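PDB 5Z87: EmGH1 from Erythrobacter marinus, which probably hydrolyses beta-glucosidic bonds, acting as a beta-glucosidase of glycoside hydrolase family 3. Local coordinates for residues L709-S714 with I722-G727; Y660-G665 with P772-L777; S622-V627 with G703-Q708. One frame throughout, in Å; residues are numbered along the deposited sequence.

Interaction 1: L709-S714 with I722-G727; sequences LYIRDS and IKEMRG. With MG (magnesium ion), chain E.
L709 faces G727 and I711 faces E724 as hydrogen-bonded pairs of an antiparallel hairpin, with Y710 and M725 forming the non-hydrogen-bonded pair between them, and the short segments run at 132° to each other. The pairing is interrupted by a bulge: L709 O accepts from R726 N at 2.9 Å and, weakly, from G727 N, while L709 N donates to G727 O. I711 and E724 exchange two further backbone bonds. On the face carrying Y710 and M725, the methionine runs obliquely along the ring, its CB 3.8 Å from Y710 CE2. Methionine fits here because its flexible thioether chain can bend at the last torsion (chi3 -86°), which brings M725 CE to 3.6 Å from Y710 OH. The hydroxyl is hydrogen-bonded to Q708 OE1. An alanine in place of Y710 would probably open a gap beside M725 and leave the amide oxygen of Q708 without its hydroxyl partner. I711 CG1 packs at 3.7 Å against R726 CG, the apolar part of a long chain whose NH1 reaches M725 O at 2.9 Å, in the guanidinium plane; R726 NH2 makes a salt bridge to E724 OE2, its hydrogen-bond geometry weak. Beyond the paired residues, one water links D713 N to E724 OE1, and R720 makes salt bridges to both D713 OD2 and E724 OE1. D713 OD1 binds magnesium at 2.0 Å, joined by four waters and I715 O. Together these features make a beta hairpin with a classic bulge, ending in a hydrated six-ligand magnesium site in the fibronectin type III-like domain.

Interaction 2: Y660-G665 with P772-L777; sequences YPFGHG and PDSQNL
Two hydrogen bonds from S774 grip the carbonyl of F662. S774 OG donates to F662 O at 2.7 Å along a lone pair in the carbonyl plane, and S774 N, at 3.1 Å, comes nearly along the C=O axis. The short serine side chain has OG between its backbone N and carbonyl carbon (chi1 64°), which lets hydroxyl and amide reach the same oxygen. Within 772-777, D773 OD1 accepts from the amides of Q775 and N776, both at 2.8 Å, so the carboxylate holds its own loop in shape. Water carries a further polar link, one molecule being shared by D773 OD2 and G665 N. Apolar packing is provided by P661, whose CB lies 3.3 Å from Q775 CG, the two side chains crossing at about a right angle. A close carbon-oxygen approach brings D773 CB to 3.2 Å from G663 O. Glycine suits that place doubly, since at its positive phi of 84° a CB would be jammed against the preceding carbonyl, and D773 CA leaves little room for one. Here a type II beta turn, P661 to H664, docks on an Asx turn in the loop joining strands 764-771 and 778-784 of the fibronectin type III-like fold.

Interaction 3: S622-V627 with G703-Q708; sequences SGKLPV and GQDVVQ
The carboxylate of D705 is met end-on by K624: NZ stands 2.8 Å from OD1, nearly in line with the CG-OD1 bond, in a salt bridge that is also a hydrogen bond. The other carboxylate oxygen, OD2, is hydrogen-bonded to Y673 OH, so both ends of the group are held. The amide of Q708, its oxygen taken by Y710, turns its NE2 end to the lysine chain, 4.0 Å from K624 CE; that NE2 bonds to G663 O and weakly to V706 O. The amide of Q704 brings NE2 to 3.4 Å from S622 OG at a poor angle, and its hydrogen bond goes to E415 instead; S622 OG pairs with K730.

Lysine suits this buried place because its long chain offers carbon as well as charge. K624 CG, anti to the carbonyl carbon (chi1 -58°), packs 3.6 Å from V706 CG2, the two side chains sliding past each other in opposite directions, and the bend at chi2 then turns the rest of the chain so that NZ meets the aspartate. The ammonium also bonds to G665 O and P772 O, so three acceptors surround a charge that is likely to be stabilised by D705. S622 CB also lies 3.7 Å from Q704 CB. The contact is an interdomain one, in which a buried salt bridge ties a loop of the family 3 C-terminal domain to a strand of the fibronectin type III-like beta sheet.

Overall arrangement
Along the chain, the segments of interactions 2 and 3 alternate, interaction 3 closes before interaction 1 opens, and interaction 1 is nested within the loop closed by interaction 2. Interactions 1 and 3 follow one another on strand 703-713, their centres about 17 Å apart, while the centre of interaction 2 lies about 9 Å from that of interaction 3 and 13 Å from that of interaction 1. Between interactions 1 and 2, F662 packs its ring against the Y710 hydroxyl and the M725 methyl. Interactions 2 and 3 join loops of the family 3 C-terminal domain to the fibronectin type III-like domain, whereas interaction 1 pairs two neighbouring strands of the latter's sheet, so strand 703-713 serves both the interface and the magnesium-bearing hairpin.

Interaction 1: L709-S714 with I722-G727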
loop_
_atom_site.group_PDB
_atom_site.type_symbol
_atom_site.label_atom_id
_atom_site.label_comp_id
_atom_site.label_asym_id
_atom_site.label_seq_id
_atom_site.Cartn_x
_atom_site.Cartn_y
_atom_site.Cartn_z
ATOM N N LEU A 709 -1.228 -27.797 0.261
ATOM C CA LEU A 709 -0.416 -27.916 -0.946
ATOM C C LEU A 709 -0.174 -26.535 -1.560
ATOM O O LEU A 709 -1.093 -25.719 -1.648
ATOM C CB LEU A 709 -1.101 -28.837 -1.960
ATOM C CG LEU A 709 -0.300 -29.264 -3.204
ATOM C CD1 LEU A 709 0.717 -30.339 -2.860
ATOM C CD2 LEU A 709 -1.234 -29.761 -4.287
ATOM N N TYR A 710 1.071 -26.278 -1.974
ATOM C CA TYR A 710 1.480 -25.010 -2.569
ATOM C C TYR A 710 2.371 -25.289 -3.768
ATOM O O TYR A 710 2.983 -26.357 -3.877
ATOM C CB TYR A 710 2.271 -24.125 -1.590
ATOM C CG TYR A 710 1.574 -23.769 -0.304
ATOM C CD1 TYR A 710 1.508 -24.677 0.752
ATOM C CD2 TYR A 710 1.016 -22.498 -0.118
ATOM C CE1 TYR A 710 0.867 -24.331 1.961
ATOM C CE2 TYR A 710 0.386 -22.146 1.079
ATOM C CZ TYR A 710 0.316 -23.075 2.116
ATOM O OH TYR A 710 -0.311 -22.744 3.298
ATOM N N ILE A 711 2.469 -24.307 -4.665
ATOM C CA ILE A 711 3.386 -24.418 -5.791
ATOM C C ILE A 711 4.168 -23.123 -5.952
ATOM O O ILE A 711 3.762 -22.055 -5.491
ATOM C CB ILE A 711 2.673 -24.758 -7.120
ATOM C CG1 ILE A 711 1.808 -23.580 -7.564
ATOM C CG2 ILE A 711 1.844 -26.053 -6.992
ATOM C CD1 ILE A 711 1.721 -23.427 -9.050
ATOM N N ARG A 712 5.313 -23.240 -6.620
ATOM C CA ARG A 712 6.096 -22.093 -7.066
ATOM C C ARG A 712 6.478 -22.326 -8.520
ATOM O O ARG A 712 7.084 -23.350 -8.849
ATOM C CB ARG A 712 7.346 -21.895 -6.195
ATOM C CG ARG A 712 8.523 -21.163 -6.866
ATOM C CD ARG A 712 8.250 -19.679 -7.101
ATOM N NE ARG A 712 9.425 -18.976 -7.636
ATOM C CZ ARG A 712 9.404 -17.744 -8.139
ATOM N NH1 ARG A 712 10.520 -17.190 -8.604
ATOM N NH2 ARG A 712 8.276 -17.061 -8.167
ATOM N N ASP A 713 6.119 -21.387 -9.385
ATOM C CA ASP A 713 6.539 -21.414 -10.781
ATOM C C ASP A 713 7.898 -20.716 -10.824
ATOM O O ASP A 713 7.976 -19.482 -10.777
ATOM C CB ASP A 713 5.484 -20.740 -11.646
ATOM C CG ASP A 713 5.801 -20.800 -13.117
ATOM O OD1 ASP A 713 6.807 -21.447 -13.498
ATOM O OD2 ASP A 713 5.045 -20.167 -13.884
ATOM N N SER A 714 8.972 -21.516 -10.898
ATOM C CA SER A 714 10.331 -21.006 -10.684
ATOM C C SER A 714 10.673 -19.878 -11.649
ATOM O O SER A 714 11.244 -18.857 -11.244
ATOM C CB SER A 714 11.356 -22.132 -10.824
ATOM O OG SER A 714 11.196 -23.099 -9.809
ATOM N N ILE A 722 6.411 -16.478 -4.508
ATOM C CA ILE A 722 7.331 -17.516 -4.053
ATOM C C ILE A 722 6.593 -18.784 -3.646
ATOM O O ILE A 722 7.215 -19.849 -3.569
ATOM C CB ILE A 722 8.199 -17.008 -2.884
ATOM C CG1 ILE A 722 7.327 -16.720 -1.659
ATOM C CG2 ILE A 722 8.956 -15.769 -3.285
ATOM C CD1 ILE A 722 8.108 -16.140 -0.488
ATOM N N LYS A 723 5.289 -18.697 -3.367
ATOM C CA LYS A 723 4.458 -19.875 -3.161
ATOM C C LYS A 723 2.995 -19.467 -3.254
ATOM O O LYS A 723 2.628 -18.346 -2.904
ATOM C CB LYS A 723 4.743 -20.552 -1.816
ATOM C CG LYS A 723 4.618 -19.623 -0.643
ATOM C CD LYS A 723 4.879 -20.360 0.650
ATOM C CE LYS A 723 6.347 -20.681 0.812
ATOM N NZ LYS A 723 6.784 -20.337 2.210
ATOM N N GLU A 724 2.173 -20.395 -3.743
ATOM C CA GLU A 724 0.754 -20.165 -4.024
ATOM C C GLU A 724 -0.020 -21.413 -3.641
ATOM O O GLU A 724 0.216 -22.479 -4.224
ATOM C CB GLU A 724 0.511 -19.874 -5.508
ATOM C CG GLU A 724 1.676 -19.258 -6.231
ATOM C CD GLU A 724 1.321 -18.820 -7.635
ATOM O OE1 GLU A 724 2.136 -19.061 -8.556
ATOM O OE2 GLU A 724 0.231 -18.231 -7.809
ATOM N N MET A 725 -0.954 -21.286 -2.700
ATOM C CA MET A 725 -1.757 -22.439 -2.318
ATOM C C MET A 725 -2.597 -22.922 -3.497
ATOM O O MET A 725 -3.232 -22.125 -4.200
ATOM C CB MET A 725 -2.660 -22.106 -1.137
ATOM C CG MET A 725 -3.694 -23.189 -0.870
ATOM S SD MET A 725 -4.571 -22.965 0.696
ATOM C CE MET A 725 -3.446 -23.788 1.826
ATOM N N ARG A 726 -2.569 -24.236 -3.727
ATOM C CA ARG A 726 -3.350 -24.863 -4.779
ATOM C C ARG A 726 -4.233 -25.998 -4.280
ATOM O O ARG A 726 -5.016 -26.526 -5.074
ATOM C CB ARG A 726 -2.431 -25.388 -5.896
ATOM C CG ARG A 726 -1.764 -24.283 -6.720
ATOM C CD ARG A 726 -2.833 -23.466 -7.420
ATOM N NE ARG A 726 -2.317 -22.413 -8.291
ATOM C CZ ARG A 726 -2.181 -21.142 -7.922
ATOM N NH1 ARG A 726 -2.480 -20.782 -6.682
ATOM N NH2 ARG A 726 -1.721 -20.233 -8.779
ATOM N N GLY A 727 -4.143 -26.386 -3.008
ATOM C CA GLY A 727 -5.030 -27.396 -2.455
ATOM C C GLY A 727 -4.936 -27.461 -0.945
ATOM O O GLY A 727 -3.955 -27.016 -0.341
HETATM MG MG MG E . 7.713 -21.617 -15.274
HETATM O O HOH W 1 4.647 -19.368 -8.335
HETATM O O HOH W 2 6.035 -20.603 -16.144
HETATM O O HOH W 3 9.280 -22.548 -14.210
HETATM O O HOH W 4 8.703 -21.374 -17.076
HETATM O O HOH W 5 6.668 -23.450 -15.868
#

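Interaction 2: Y660-G665 with P772-L777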
loop_
_atom_site.group_PDB
_atom_site.type_symbol
_atom_site.label_atom_id
_atom_site.label_comp_id
_atom_site.label_asym_id
_atom_site.label_seq_id
_atom_site.Cartn_x
_atom_site.Cartn_y
_atom_site.Cartn_z
ATOM N N TYR A 660 2.268 -15.026 13.138
ATOM C CA TYR A 660 1.814 -16.360 12.771
ATOM C C TYR A 660 1.677 -16.401 11.252
ATOM O O TYR A 660 1.099 -15.476 10.656
ATOM C CB TYR A 660 0.469 -16.723 13.434
ATOM C CG TYR A 660 0.381 -16.473 14.930
ATOM C CD1 TYR A 660 0.950 -17.359 15.848
ATOM C CD2 TYR A 660 -0.293 -15.371 15.424
ATOM C CE1 TYR A 660 0.857 -17.128 17.217
ATOM C CE2 TYR A 660 -0.394 -15.133 16.796
ATOM C CZ TYR A 660 0.179 -16.017 17.681
ATOM O OH TYR A 660 0.069 -15.779 19.030
ATOM N N PRO A 661 2.171 -17.438 10.593
ATOM C CA PRO A 661 2.060 -17.502 9.135
ATOM C C PRO A 661 0.696 -17.999 8.694
ATOM O O PRO A 661 -0.036 -18.645 9.445
ATOM C CB PRO A 661 3.155 -18.496 8.745
ATOM C CG PRO A 661 3.246 -19.411 9.928
ATOM C CD PRO A 661 2.982 -18.538 11.137
ATOM N N PHE A 662 0.362 -17.674 7.445
ATOM C CA PHE A 662 -0.835 -18.222 6.823
ATOM C C PHE A 662 -0.871 -19.741 6.976
ATOM O O PHE A 662 0.131 -20.428 6.759
ATOM C CB PHE A 662 -0.890 -17.850 5.335
ATOM C CG PHE A 662 -2.025 -18.522 4.579
ATOM C CD1 PHE A 662 -3.280 -17.928 4.509
ATOM C CD2 PHE A 662 -1.837 -19.750 3.956
ATOM C CE1 PHE A 662 -4.315 -18.544 3.830
ATOM C CE2 PHE A 662 -2.868 -20.362 3.275
ATOM C CZ PHE A 662 -4.112 -19.757 3.210
ATOM N N GLY A 663 -2.043 -20.263 7.343
ATOM C CA GLY A 663 -2.236 -21.691 7.524
ATOM C C GLY A 663 -1.831 -22.249 8.873
ATOM O O GLY A 663 -1.882 -23.470 9.055
ATOM N N HIS A 664 -1.429 -21.403 9.818
ATOM C CA HIS A 664 -0.927 -21.841 11.114
ATOM C C HIS A 664 -2.070 -22.235 12.040
ATOM O O HIS A 664 -3.052 -21.502 12.172
ATOM C CB HIS A 664 -0.118 -20.717 11.752
ATOM C CG HIS A 664 0.225 -20.943 13.190
ATOM N ND1 HIS A 664 1.279 -21.737 13.589
ATOM C CD2 HIS A 664 -0.329 -20.455 14.326
ATOM C CE1 HIS A 664 1.351 -21.741 14.908
ATOM N NE2 HIS A 664 0.384 -20.974 15.380
ATOM N N GLY A 665 -1.925 -23.380 12.702
ATOM C CA GLY A 665 -2.838 -23.774 13.761
ATOM C C GLY A 665 -2.328 -25.011 14.466
ATOM O O GLY A 665 -1.868 -25.946 13.807
ATOM N N PRO A 772 1.840 -28.669 7.079
ATOM C CA PRO A 772 0.690 -28.255 7.903
ATOM C C PRO A 772 0.425 -26.751 7.931
ATOM O O PRO A 772 -0.532 -26.321 8.587
ATOM C CB PRO A 772 1.083 -28.760 9.299
ATOM C CG PRO A 772 2.616 -28.742 9.290
ATOM C CD PRO A 772 2.992 -29.118 7.888
ATOM N N ASP A 773 1.242 -25.944 7.269
ATOM C CA ASP A 773 1.051 -24.498 7.159
ATOM C C ASP A 773 2.040 -23.996 6.107
ATOM O O ASP A 773 2.867 -24.757 5.604
ATOM C CB ASP A 773 1.235 -23.784 8.504
ATOM C CG ASP A 773 2.606 -24.033 9.129
ATOM O OD1 ASP A 773 3.628 -23.721 8.480
ATOM O OD2 ASP A 773 2.668 -24.524 10.280
ATOM N N SER A 774 1.975 -22.700 5.805
ATOM C CA SER A 774 2.778 -22.144 4.725
ATOM C C SER A 774 4.262 -22.011 5.051
ATOM O O SER A 774 5.027 -21.633 4.162
ATOM C CB SER A 774 2.233 -20.780 4.319
ATOM O OG SER A 774 2.351 -19.849 5.378
ATOM N N GLN A 775 4.696 -22.284 6.281
ATOM C CA GLN A 775 6.119 -22.212 6.588
ATOM C C GLN A 775 6.771 -23.562 6.802
ATOM O O GLN A 775 7.971 -23.685 6.591
ATOM C CB GLN A 775 6.365 -21.338 7.828
ATOM C CG GLN A 775 5.953 -19.907 7.566
ATOM C CD GLN A 775 6.811 -18.850 8.242
ATOM O OE1 GLN A 775 7.415 -18.020 7.566
ATOM N NE2 GLN A 775 6.843 -18.856 9.576
ATOM N N ASN A 776 6.014 -24.586 7.184
ATOM C CA ASN A 776 6.596 -25.882 7.504
ATOM C C ASN A 776 6.292 -26.839 6.363
ATOM O O ASN A 776 5.351 -27.630 6.395
ATOM C CB ASN A 776 6.078 -26.370 8.847
ATOM C CG ASN A 776 6.528 -25.466 9.979
ATOM O OD1 ASN A 776 5.811 -24.554 10.390
ATOM N ND2 ASN A 776 7.753 -25.670 10.437
ATOM N N LEU A 777 7.136 -26.769 5.348
ATOM C CA LEU A 777 6.874 -27.392 4.062
ATOM C C LEU A 777 8.045 -28.256 3.642
ATOM O O LEU A 777 9.204 -27.907 3.892
ATOM C CB LEU A 777 6.643 -26.343 2.986
ATOM C CG LEU A 777 5.530 -25.329 3.181
ATOM C CD1 LEU A 777 5.679 -24.238 2.125
ATOM C CD2 LEU A 777 4.179 -26.042 3.060
HETATM O O HOH W 6 3.082 -22.469 12.141
HETATM O O HOH W 7 0.612 -25.080 11.980
#

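Interaction 3: S622-V627 with G703-Q708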
loop_
_atom_site.group_PDB
_atom_site.type_symbol
_atom_site.label_atom_id
_atom_site.label_comp_id
_atom_site.label_asym_id
_atom_site.label_seq_id
_atom_site.Cartn_x
_atom_site.Cartn_y
_atom_site.Cartn_z
ATOM N N SER A 622 -8.703 -27.461 15.740
ATOM C CA SER A 622 -8.220 -27.814 14.414
ATOM C C SER A 622 -8.359 -26.662 13.425
ATOM O O SER A 622 -8.199 -26.887 12.224
ATOM C CB SER A 622 -8.978 -29.035 13.886
ATOM O OG SER A 622 -10.300 -28.669 13.508
ATOM N N GLY A 623 -8.698 -25.457 13.884
ATOM C CA GLY A 623 -8.708 -24.312 12.997
ATOM C C GLY A 623 -7.310 -23.924 12.545
ATOM O O GLY A 623 -6.314 -24.169 13.227
ATOM N N LYS A 624 -7.241 -23.321 11.357
ATOM C CA LYS A 624 -6.004 -22.802 10.783
ATOM C C LYS A 624 -6.227 -21.359 10.359
ATOM O O LYS A 624 -7.326 -20.989 9.945
ATOM C CB LYS A 624 -5.549 -23.626 9.571
ATOM C CG LYS A 624 -5.329 -25.111 9.851
ATOM C CD LYS A 624 -4.021 -25.319 10.600
ATOM C CE LYS A 624 -3.506 -26.726 10.432
ATOM N NZ LYS A 624 -2.202 -26.919 11.125
ATOM N N LEU A 625 -5.182 -20.541 10.462
ATOM C CA LEU A 625 -5.316 -19.128 10.091
ATOM C C LEU A 625 -5.520 -18.989 8.583
ATOM O O LEU A 625 -4.779 -19.606 7.799
ATOM C CB LEU A 625 -4.090 -18.343 10.537
ATOM C CG LEU A 625 -4.105 -18.021 12.031
ATOM C CD1 LEU A 625 -2.792 -17.378 12.445
ATOM C CD2 LEU A 625 -5.297 -17.124 12.385
ATOM N N PRO A 626 -6.530 -18.243 8.134
ATOM C CA PRO A 626 -6.698 -17.990 6.691
ATOM C C PRO A 626 -6.067 -16.681 6.231
ATOM O O PRO A 626 -6.259 -16.302 5.065
ATOM C CB PRO A 626 -8.222 -17.929 6.558
ATOM C CG PRO A 626 -8.645 -17.229 7.860
ATOM C CD PRO A 626 -7.669 -17.721 8.919
ATOM N N VAL A 627 -5.361 -15.995 7.127
ATOM C CA VAL A 627 -4.581 -14.806 6.825
ATOM C C VAL A 627 -3.212 -14.983 7.464
ATOM O O VAL A 627 -3.013 -15.828 8.340
ATOM C CB VAL A 627 -5.240 -13.522 7.366
ATOM C CG1 VAL A 627 -6.480 -13.169 6.583
ATOM C CG2 VAL A 627 -5.555 -13.699 8.865
ATOM N N GLY A 703 -7.162 -36.336 16.423
ATOM C CA GLY A 703 -7.292 -34.928 16.103
ATOM C C GLY A 703 -7.300 -34.720 14.609
ATOM O O GLY A 703 -7.053 -35.641 13.824
ATOM N N GLN A 704 -7.563 -33.480 14.229
ATOM C CA GLN A 704 -7.568 -33.100 12.827
ATOM C C GLN A 704 -6.400 -32.180 12.495
ATOM O O GLN A 704 -5.911 -31.421 13.338
ATOM C CB GLN A 704 -8.877 -32.414 12.460
ATOM C CG GLN A 704 -10.075 -33.339 12.503
ATOM C CD GLN A 704 -11.349 -32.610 12.140
ATOM O OE1 GLN A 704 -11.939 -32.852 11.087
ATOM N NE2 GLN A 704 -11.764 -31.699 12.993
ATOM N N ASP A 705 -5.956 -32.262 11.249
ATOM C CA ASP A 705 -4.991 -31.322 10.702
ATOM C C ASP A 705 -5.427 -30.975 9.282
ATOM O O ASP A 705 -6.135 -31.747 8.621
ATOM C CB ASP A 705 -3.562 -31.904 10.720
ATOM C CG ASP A 705 -2.481 -30.824 10.764
ATOM O OD1 ASP A 705 -2.807 -29.646 11.019
ATOM O OD2 ASP A 705 -1.293 -31.157 10.555
ATOM N N VAL A 706 -4.997 -29.808 8.810
ATOM C CA VAL A 706 -5.253 -29.384 7.438
ATOM C C VAL A 706 -3.961 -29.539 6.647
ATOM O O VAL A 706 -3.020 -28.756 6.813
ATOM C CB VAL A 706 -5.784 -27.949 7.372
ATOM C CG1 VAL A 706 -6.063 -27.571 5.931
ATOM C CG2 VAL A 706 -7.052 -27.817 8.228
ATOM N N VAL A 707 -3.915 -30.562 5.794
ATOM C CA VAL A 707 -2.804 -30.774 4.878
ATOM C C VAL A 707 -2.874 -29.736 3.765
ATOM O O VAL A 707 -3.924 -29.561 3.136
ATOM C CB VAL A 707 -2.872 -32.204 4.325
ATOM C CG1 VAL A 707 -1.864 -32.433 3.224
ATOM C CG2 VAL A 707 -2.680 -33.201 5.458
ATOM N N GLN A 708 -1.763 -29.034 3.511
ATOM C CA GLN A 708 -1.765 -27.871 2.626
ATOM C C GLN A 708 -0.766 -28.045 1.487
ATOM O O GLN A 708 0.403 -28.373 1.718
ATOM C CB GLN A 708 -1.465 -26.591 3.417
ATOM C CG GLN A 708 -2.495 -26.329 4.506
ATOM C CD GLN A 708 -2.097 -25.243 5.497
ATOM O OE1 GLN A 708 -1.443 -24.248 5.152
ATOM N NE2 GLN A 708 -2.492 -25.434 6.745
HETATM O O HOH W 8 -6.158 -28.514 11.899
#